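Local coordinates for protein insect group II chitinase (Ostrinia furnacalis, PDB 5Y2A) that hydrolyses chitin as the second catalytic domain of a group II chitinase of glycoside hydrolase family 18, at residues G25-E30 with T67-H72; E133-P138 with S170-D175; T266-E271 with R277-L282. All blocks are in the same frame, centred on the assembly; numbering follows the deposited sequence.

Contact 1 (G25-E30 with T67-H72); sequences GDINPE and TALKSH
Ile27 and Leu69 meet on the inner side of this contact in an apolar pairing. CD1 of Leu69 lies against both branches of Ile27, 3.7 Å from Ile27 CG2 and 3.8 Å from Ile27 CD1. With chi1 at -61°, Ile27 holds CG2 anti to its backbone N and sends CG1 off beside that N, which turns the two branches so that the one Leu69 methyl touches both. Ile35 of strand 34-42 packs against both side chains and continues this buried part toward the barrel. Pro29 marks the change to the outer side. Its CG reaches Leu69 CD2 only loosely, at 4.4 Å, but sits over one face of the His72 imidazole in a CH-pi contact, 3.7 Å from the ring centroid and displaced toward the rim on the ND1 side. Pro29 CB also touches His72 CB at 3.8 Å. His72 itself is exposed, at the end of the 3-10 turn 68-72. Next to Pro29, Asn28 OD1 forms an Asx turn with Glu30 N. With no hydrogen bond or salt bridge crossing between 25-30 and 67-72, the two segments are held by shape and dispersion, together with the CH-pi contact.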
loop_
_atom_site.group_PDB
_atom_site.type_symbol
_atom_site.label_atom_id
_atom_site.label_comp_id
_atom_site.label_asym_id
_atom_site.label_seq_id
_atom_site.Cartn_x
_atom_site.Cartn_y
_atom_site.Cartn_z
ATOM N N GLY A 25 -17.747 19.241 -4.015
ATOM C CA GLY A 25 -18.818 19.564 -4.936
ATOM C C GLY A 25 -19.550 18.364 -5.500
ATOM O O GLY A 25 -20.630 18.539 -6.071
ATOM N N ASP A 26 -18.999 17.160 -5.356
ATOM C CA ASP A 26 -19.694 15.955 -5.785
ATOM C C ASP A 26 -20.655 15.418 -4.732
ATOM O O ASP A 26 -21.484 14.559 -5.054
ATOM C CB ASP A 26 -18.682 14.860 -6.163
ATOM C CG ASP A 26 -17.878 15.216 -7.402
ATOM O OD1 ASP A 26 -18.471 15.296 -8.498
ATOM O OD2 ASP A 26 -16.655 15.431 -7.276
ATOM N N ILE A 27 -20.571 15.889 -3.488
ATOM C CA ILE A 27 -21.491 15.412 -2.460
ATOM C C ILE A 27 -22.905 15.853 -2.807
ATOM O O ILE A 27 -23.147 17.021 -3.136
ATOM C CB ILE A 27 -21.081 15.924 -1.072
ATOM C CG1 ILE A 27 -19.687 15.428 -0.691
ATOM C CG2 ILE A 27 -22.092 15.466 -0.022
ATOM C CD1 ILE A 27 -19.107 16.142 0.519
ATOM N N ASN A 28 -23.845 14.912 -2.760
ATOM C CA ASN A 28 -25.262 15.237 -2.841
ATOM C C ASN A 28 -25.806 15.221 -1.418
ATOM O O ASN A 28 -26.073 14.135 -0.874
ATOM C CB ASN A 28 -26.007 14.231 -3.725
ATOM C CG ASN A 28 -27.484 14.573 -3.900
ATOM O OD1 ASN A 28 -28.031 15.424 -3.202
ATOM N ND2 ASN A 28 -28.129 13.903 -4.842
ATOM N N PRO A 29 -25.985 16.378 -0.769
ATOM C CA PRO A 29 -26.375 16.371 0.651
ATOM C C PRO A 29 -27.758 15.803 0.898
ATOM O O PRO A 29 -28.041 15.378 2.026
ATOM C CB PRO A 29 -26.292 17.853 1.052
ATOM C CG PRO A 29 -26.500 18.592 -0.223
ATOM C CD PRO A 29 -25.865 17.744 -1.305
ATOM N N GLU A 30 -28.623 15.770 -0.117
ATOM C CA GLU A 30 -29.935 15.159 0.044
ATOM C C GLU A 30 -29.843 13.670 0.345
ATOM O O GLU A 30 -30.806 13.092 0.857
ATOM C CB GLU A 30 -30.758 15.349 -1.233
ATOM C CG GLU A 30 -31.306 16.744 -1.442
ATOM C CD GLU A 30 -32.107 16.851 -2.729
ATOM O OE1 GLU A 30 -31.936 15.982 -3.612
ATOM O OE2 GLU A 30 -32.906 17.803 -2.858
ATOM N N THR A 67 -18.205 21.235 5.638
ATOM C CA THR A 67 -19.082 21.652 6.736
ATOM C C THR A 67 -20.103 22.692 6.295
ATOM O O THR A 67 -21.134 22.843 6.959
ATOM C CB THR A 67 -18.303 22.201 7.940
ATOM O OG1 THR A 67 -17.572 23.375 7.566
ATOM C CG2 THR A 67 -17.373 21.152 8.523
ATOM N N ALA A 68 -19.837 23.416 5.206
ATOM C CA ALA A 68 -20.821 24.352 4.674
ATOM C C ALA A 68 -22.111 23.656 4.260
ATOM O O ALA A 68 -23.153 24.312 4.160
ATOM C CB ALA A 68 -20.238 25.117 3.484
ATOM N N LEU A 69 -22.072 22.344 4.019
ATOM C CA LEU A 69 -23.276 21.619 3.633
ATOM C C LEU A 69 -24.296 21.532 4.756
ATOM O O LEU A 69 -25.426 21.097 4.509
ATOM C CB LEU A 69 -22.906 20.209 3.162
ATOM C CG LEU A 69 -22.052 20.208 1.902
ATOM C CD1 LEU A 69 -21.557 18.794 1.577
ATOM C CD2 LEU A 69 -22.860 20.783 0.749
ATOM N N LYS A 70 -23.939 21.923 5.979
ATOM C CA LYS A 70 -24.931 21.897 7.044
ATOM C C LYS A 70 -26.094 22.841 6.759
ATOM O O LYS A 70 -27.169 22.676 7.346
ATOM C CB LYS A 70 -24.275 22.207 8.396
ATOM C CG LYS A 70 -23.888 23.649 8.627
ATOM C CD LYS A 70 -23.481 23.849 10.082
ATOM C CE LYS A 70 -22.069 23.347 10.338
ATOM N NZ LYS A 70 -21.718 23.405 11.788
ATOM N N SER A 71 -25.916 23.812 5.854
ATOM C CA SER A 71 -27.049 24.627 5.427
ATOM C C SER A 71 -28.117 23.791 4.731
ATOM O O SER A 71 -29.254 24.253 4.589
ATOM C CB SER A 71 -26.585 25.764 4.506
ATOM O OG SER A 71 -26.311 25.292 3.200
ATOM N N HIS A 72 -27.765 22.594 4.261
ATOM C CA HIS A 72 -28.715 21.633 3.719
ATOM C C HIS A 72 -29.321 20.735 4.787
ATOM O O HIS A 72 -30.059 19.803 4.452
ATOM C CB HIS A 72 -28.050 20.783 2.638
ATOM C CG HIS A 72 -27.673 21.566 1.423
ATOM N ND1 HIS A 72 -28.375 21.488 0.239
ATOM C CD2 HIS A 72 -26.682 22.464 1.215
ATOM C CE1 HIS A 72 -27.825 22.295 -0.649
ATOM N NE2 HIS A 72 -26.795 22.899 -0.083
#

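Contact 2 (E133-P138 with S170-D175); sequences ECEKGP and SKRVID
This is a water-bridged, partly buried contact between a disulfide-bonded loop and the first turn of a helix: 133-138 belongs to the loop from strand 119-123 to helix 141-159, and 170-175 opens helix 171-177. Cys134 and Arg172 carry most of it. The CG of Arg172 is anti to the backbone N (chi1 179°), and the chain runs straight out to NE, carrying the guanidinium from the helix across to Cys134. There the sulfur sits over the centre of one guanidinium face, with Cys134 SG 3.5 Å from Arg172 CZ, while Cys134 CB lies 3.3 Å from Arg172 NH2. Cys134 SG is bonded to Cys129 in a disulfide, and it lies loosely, 4.4 Å from Val173 CG2.

Glu135 comes near the guanidinium edge, its carboxylate nearly coplanar with it, yet Glu135 OE1 stays 4.2 Å from Arg172 NH2, too far for a salt bridge. Water 1 spans the interval, in the guanidinium plane: it accepts from Arg172 NH2 at 3.0 Å and donates to Glu135 OE1, and it also accepts from Cys134 N. Water 2 makes a second, weaker bridge between the same two groups. The opposite charges thus face each other through water, while Cys134 holds one face of the guanidinium.

Behind Arg172, Ser170 caps the helix, Val173 N bonding Ser170 OG along a nearly straight line. Ile174 packs on Tyr230 and Trp231 of helix 224-233, and Lys142 of helix 141-159 bonds the carbonyl of Asp175, so the start of helix 171-177 meets the disulfide loop, helix 141-159 and helix 224-233.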
loop_
_atom_site.group_PDB
_atom_site.type_symbol
_atom_site.label_atom_id
_atom_site.label_comp_id
_atom_site.label_asym_id
_atom_site.label_seq_id
_atom_site.Cartn_x
_atom_site.Cartn_y
_atom_site.Cartn_z
ATOM N N GLU A 133 -3.946 -6.651 15.720
ATOM C CA GLU A 133 -2.936 -7.461 16.411
ATOM C C GLU A 133 -3.222 -7.382 17.910
ATOM O O GLU A 133 -2.680 -6.535 18.622
ATOM C CB GLU A 133 -1.535 -6.980 16.061
ATOM C CG GLU A 133 -1.174 -7.108 14.593
ATOM C CD GLU A 133 0.325 -7.092 14.361
ATOM O OE1 GLU A 133 0.988 -6.127 14.800
ATOM O OE2 GLU A 133 0.843 -8.050 13.755
ATOM N N CYS A 134 -4.082 -8.292 18.389
ATOM C CA CYS A 134 -4.614 -8.208 19.749
ATOM C C CYS A 134 -3.570 -8.481 20.825
ATOM O O CYS A 134 -3.765 -8.063 21.971
ATOM C CB CYS A 134 -5.782 -9.180 19.914
ATOM S SG CYS A 134 -7.178 -8.827 18.817
ATOM N N GLU A 135 -2.464 -9.146 20.491
ATOM C CA GLU A 135 -1.402 -9.389 21.464
ATOM C C GLU A 135 -0.547 -8.160 21.721
ATOM O O GLU A 135 0.314 -8.185 22.605
ATOM C CB GLU A 135 -0.506 -10.547 21.006
ATOM C CG GLU A 135 0.343 -10.258 19.769
ATOM C CD GLU A 135 -0.424 -10.430 18.463
ATOM O OE1 GLU A 135 -1.646 -10.689 18.516
ATOM O OE2 GLU A 135 0.198 -10.297 17.384
ATOM N N LYS A 136 -0.672 -7.180 20.827
ATOM C CA LYS A 136 0.076 -5.913 20.853
ATOM C C LYS A 136 -0.226 -4.832 21.903
ATOM O O LYS A 136 0.687 -4.217 22.453
ATOM C CB LYS A 136 0.049 -5.273 19.458
ATOM C CG LYS A 136 0.563 -6.177 18.350
ATOM C CD LYS A 136 2.056 -6.428 18.490
ATOM C CE LYS A 136 2.536 -7.472 17.496
ATOM N NZ LYS A 136 3.052 -6.853 16.244
ATOM N N GLY A 137 -1.510 -4.598 22.153
ATOM C CA GLY A 137 -1.955 -3.563 23.050
ATOM C C GLY A 137 -2.269 -4.080 24.437
ATOM O O GLY A 137 -2.475 -5.280 24.653
ATOM N N PRO A 138 -2.305 -3.176 25.412
ATOM C CA PRO A 138 -2.672 -3.570 26.774
ATOM C C PRO A 138 -4.170 -3.783 26.922
ATOM O O PRO A 138 -4.986 -3.164 26.236
ATOM C CB PRO A 138 -2.208 -2.378 27.615
ATOM C CG PRO A 138 -2.341 -1.210 26.685
ATOM C CD PRO A 138 -1.976 -1.742 25.318
ATOM N N SER A 170 -15.482 -7.777 13.995
ATOM C CA SER A 170 -14.861 -9.042 14.376
ATOM C C SER A 170 -15.248 -9.363 15.813
ATOM O O SER A 170 -15.006 -8.554 16.713
ATOM C CB SER A 170 -13.341 -8.959 14.246
ATOM O OG SER A 170 -12.708 -9.985 15.001
ATOM N N LYS A 171 -15.855 -10.534 16.028
ATOM C CA LYS A 171 -16.205 -10.930 17.389
ATOM C C LYS A 171 -14.985 -10.858 18.298
ATOM O O LYS A 171 -15.034 -10.270 19.384
ATOM C CB LYS A 171 -16.791 -12.343 17.407
ATOM C CG LYS A 171 -17.175 -12.810 18.815
ATOM C CD LYS A 171 -17.528 -14.284 18.849
ATOM C CE LYS A 171 -17.934 -14.732 20.252
ATOM N NZ LYS A 171 -16.968 -14.313 21.303
ATOM N N ARG A 172 -13.876 -11.450 17.849
ATOM C CA ARG A 172 -12.620 -11.422 18.594
ATOM C C ARG A 172 -12.238 -10.008 19.018
ATOM O O ARG A 172 -11.976 -9.748 20.200
ATOM C CB ARG A 172 -11.509 -12.036 17.740
ATOM C CG ARG A 172 -10.147 -12.034 18.395
ATOM C CD ARG A 172 -9.090 -12.693 17.519
ATOM N NE ARG A 172 -7.791 -12.681 18.187
ATOM C CZ ARG A 172 -6.693 -12.107 17.706
ATOM N NH1 ARG A 172 -6.720 -11.486 16.533
ATOM N NH2 ARG A 172 -5.563 -12.157 18.402
ATOM N N VAL A 173 -12.195 -9.077 18.057
ATOM C CA VAL A 173 -11.772 -7.710 18.361
ATOM C C VAL A 173 -12.782 -7.022 19.269
ATOM O O VAL A 173 -12.407 -6.260 20.168
ATOM C CB VAL A 173 -11.549 -6.909 17.060
ATOM C CG1 VAL A 173 -11.219 -5.453 17.376
ATOM C CG2 VAL A 173 -10.437 -7.536 16.223
ATOM N N ILE A 174 -14.075 -7.250 19.034
ATOM C CA ILE A 174 -15.095 -6.633 19.880
ATOM C C ILE A 174 -14.881 -7.027 21.335
ATOM O O ILE A 174 -14.922 -6.180 22.236
ATOM C CB ILE A 174 -16.502 -7.017 19.391
ATOM C CG1 ILE A 174 -16.784 -6.352 18.038
ATOM C CG2 ILE A 174 -17.559 -6.618 20.428
ATOM C CD1 ILE A 174 -17.851 -7.044 17.236
ATOM N N ASP A 175 -14.614 -8.315 21.580
ATOM C CA ASP A 175 -14.404 -8.790 22.946
ATOM C C ASP A 175 -13.195 -8.116 23.584
ATOM O O ASP A 175 -13.205 -7.805 24.779
ATOM C CB ASP A 175 -14.218 -10.308 22.953
ATOM C CG ASP A 175 -15.479 -11.054 22.577
ATOM O OD1 ASP A 175 -16.573 -10.461 22.679
ATOM O OD2 ASP A 175 -15.372 -12.239 22.187
HETATM O O HOH W 1 -3.416 -10.937 16.707
HETATM O O HOH W 2 -3.515 -12.992 20.224
#

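Contact 3 (T266-E271 with R277-L282); sequences TYAGGE and RARGFL
The end-to-end directions of 268-271 and 279-282 lie 57° apart, and the backbones come within 4.0 Å at the CA atoms of Gly269 and Gly280, where a type II turn from Ala278 to Phe281 brings Gly280 N to Gly270 O (3.3 Å). There is no room for a CB at Gly269 beside Gly280 N, and the backbone angles of Gly280 call for glycine. Arg279, the residue before it, bends at chi3 (66°) and folds back over the 266-271 chain, with Gly270 O lying over one face of its guanidinium. Arg279 NH2 donates to Gly269 O at 2.9 Å, tilted from the carbonyl plane, and meets water 3, which links it to Tyr267 OH. Water 4 accepts from Arg279 NE at 2.9 Å. Glu271 runs alongside, its carboxylate almost perpendicular to the guanidinium, and OE2 makes a weak salt-bridge bond to Arg279 NH1 at 3.3 Å; the stronger partner of Glu271 is Lys90 of the second subunit. Replacing Arg279 with a leucine would probably leave Gly269 O with Ser253 OG but without the guanidinium donor, and Glu271 OE2 without its weak bond from this side chain. Strand 241-254 pairs antiparallel with strands 266-269 and 281-283: Ser253 bonds the backbone of Tyr267 and Ala268, Ser251 that of Gly280 and Gly249 that of Leu282, which packs on Ile287 and Arg290 of helix 284-292.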
loop_
_atom_site.group_PDB
_atom_site.type_symbol
_atom_site.label_atom_id
_atom_site.label_comp_id
_atom_site.label_asym_id
_atom_site.label_seq_id
_atom_site.Cartn_x
_atom_site.Cartn_y
_atom_site.Cartn_z
ATOM N N THR A 266 -6.237 -18.585 -3.487
ATOM C CA THR A 266 -5.766 -17.414 -4.206
ATOM C C THR A 266 -4.296 -17.184 -3.896
ATOM O O THR A 266 -3.776 -17.640 -2.875
ATOM C CB THR A 266 -6.581 -16.165 -3.842
ATOM O OG1 THR A 266 -6.497 -15.942 -2.433
ATOM C CG2 THR A 266 -8.042 -16.364 -4.232
ATOM N N TYR A 267 -3.627 -16.463 -4.796
ATOM C CA TYR A 267 -2.209 -16.179 -4.652
ATOM C C TYR A 267 -1.877 -14.695 -4.546
ATOM O O TYR A 267 -0.722 -14.361 -4.258
ATOM C CB TYR A 267 -1.427 -16.789 -5.828
ATOM C CG TYR A 267 -1.755 -16.181 -7.176
ATOM C CD1 TYR A 267 -1.076 -15.061 -7.639
ATOM C CD2 TYR A 267 -2.740 -16.728 -7.987
ATOM C CE1 TYR A 267 -1.370 -14.500 -8.859
ATOM C CE2 TYR A 267 -3.038 -16.174 -9.225
ATOM C CZ TYR A 267 -2.347 -15.061 -9.655
ATOM O OH TYR A 267 -2.639 -14.493 -10.882
ATOM N N ALA A 268 -2.841 -13.804 -4.764
ATOM C CA ALA A 268 -2.591 -12.369 -4.694
ATOM C C ALA A 268 -3.932 -11.650 -4.655
ATOM O O ALA A 268 -4.985 -12.253 -4.860
ATOM C CB ALA A 268 -1.762 -11.887 -5.889
ATOM N N GLY A 269 -3.883 -10.356 -4.374
ATOM C CA GLY A 269 -5.029 -9.521 -4.653
ATOM C C GLY A 269 -5.264 -9.436 -6.150
ATOM O O GLY A 269 -4.422 -9.804 -6.970
ATOM N N GLY A 270 -6.443 -8.955 -6.521
ATOM C CA GLY A 270 -6.735 -8.745 -7.926
ATOM C C GLY A 270 -5.910 -7.622 -8.531
ATOM O O GLY A 270 -5.344 -6.786 -7.832
ATOM N N GLU A 271 -5.810 -7.636 -9.865
ATOM C CA GLU A 271 -5.258 -6.504 -10.606
ATOM C C GLU A 271 -5.919 -5.203 -10.166
ATOM O O GLU A 271 -7.129 -5.156 -9.924
ATOM C CB GLU A 271 -5.482 -6.697 -12.114
ATOM C CG GLU A 271 -4.702 -7.823 -12.779
ATOM C CD GLU A 271 -3.216 -7.511 -12.894
ATOM O OE1 GLU A 271 -2.883 -6.359 -13.241
ATOM O OE2 GLU A 271 -2.389 -8.404 -12.641
ATOM N N ARG A 277 -6.470 2.108 -8.156
ATOM C CA ARG A 277 -5.025 1.846 -8.181
ATOM C C ARG A 277 -4.539 1.153 -6.910
ATOM O O ARG A 277 -3.519 1.519 -6.326
ATOM C CB ARG A 277 -4.263 3.156 -8.398
ATOM C CG ARG A 277 -4.697 3.922 -9.629
ATOM C CD ARG A 277 -4.278 5.379 -9.520
ATOM N NE ARG A 277 -5.167 5.985 -8.532
ATOM C CZ ARG A 277 -4.923 7.090 -7.834
ATOM N NH1 ARG A 277 -3.797 7.773 -8.003
ATOM N NH2 ARG A 277 -5.819 7.499 -6.950
ATOM N N ALA A 278 -5.265 0.124 -6.485
ATOM C CA ALA A 278 -4.863 -0.607 -5.287
ATOM C C ALA A 278 -5.221 -2.071 -5.481
ATOM O O ALA A 278 -6.404 -2.422 -5.451
ATOM C CB ALA A 278 -5.542 -0.032 -4.043
ATOM N N ARG A 279 -4.208 -2.926 -5.626
ATOM C CA ARG A 279 -4.482 -4.344 -5.797
ATOM C C ARG A 279 -5.254 -4.865 -4.589
ATOM O O ARG A 279 -4.975 -4.499 -3.447
ATOM C CB ARG A 279 -3.177 -5.128 -5.964
ATOM C CG ARG A 279 -2.371 -4.840 -7.249
ATOM C CD ARG A 279 -1.173 -5.784 -7.293
ATOM N NE ARG A 279 -1.626 -7.166 -7.447
ATOM C CZ ARG A 279 -1.681 -7.822 -8.602
ATOM N NH1 ARG A 279 -1.235 -7.255 -9.716
ATOM N NH2 ARG A 279 -2.137 -9.065 -8.635
ATOM N N GLY A 280 -6.228 -5.733 -4.848
ATOM C CA GLY A 280 -7.105 -6.251 -3.815
ATOM C C GLY A 280 -8.389 -5.474 -3.620
ATOM O O GLY A 280 -9.247 -5.919 -2.850
ATOM N N PHE A 281 -8.586 -4.387 -4.365
ATOM C CA PHE A 281 -9.651 -3.431 -4.114
ATOM C C PHE A 281 -10.190 -2.951 -5.456
ATOM O O PHE A 281 -9.413 -2.677 -6.375
ATOM C CB PHE A 281 -9.095 -2.263 -3.272
ATOM C CG PHE A 281 -10.081 -1.175 -2.982
ATOM C CD1 PHE A 281 -10.309 -0.154 -3.895
ATOM C CD2 PHE A 281 -10.740 -1.137 -1.762
ATOM C CE1 PHE A 281 -11.205 0.861 -3.615
ATOM C CE2 PHE A 281 -11.639 -0.120 -1.475
ATOM C CZ PHE A 281 -11.868 0.878 -2.402
ATOM N N LEU A 282 -11.516 -2.879 -5.581
ATOM C CA LEU A 282 -12.157 -2.290 -6.757
ATOM C C LEU A 282 -13.391 -1.528 -6.303
ATOM O O LEU A 282 -14.183 -2.052 -5.514
ATOM C CB LEU A 282 -12.564 -3.359 -7.789
ATOM C CG LEU A 282 -11.470 -4.149 -8.520
ATOM C CD1 LEU A 282 -12.081 -5.296 -9.329
ATOM C CD2 LEU A 282 -10.650 -3.233 -9.430
HETATM O O HOH W 3 -2.556 -11.327 -10.677
HETATM O O HOH W 4 -1.673 -8.336 -4.790
HETATM O O HOH W 5 -8.104 -4.879 -7.324
#

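The contacts follow one another along the chain, each closing before the next opens, and all lie within the family 18 TIM-barrel range. Contact 1 joins loops leading into the parallel strands 34-42 and 75-81; contact 2 joins regions after strands 119-123 and 162-167; contact 3 joins the regions of strands 266-269 and 281-283, both paired with strand 241-254. Contacts 1 and 2 are on opposite sides of the chain's centre, 36 Å apart between centres; contact 3 is 33 Å from contact 1 and 26 Å from contact 2. Contact 3 packs and salt-bridges to the second subunit, whose Arg279 and Glu271 also form long, weak ion pairs with Glu133 and Lys136 of contact 2; contact 1 meets no other chain.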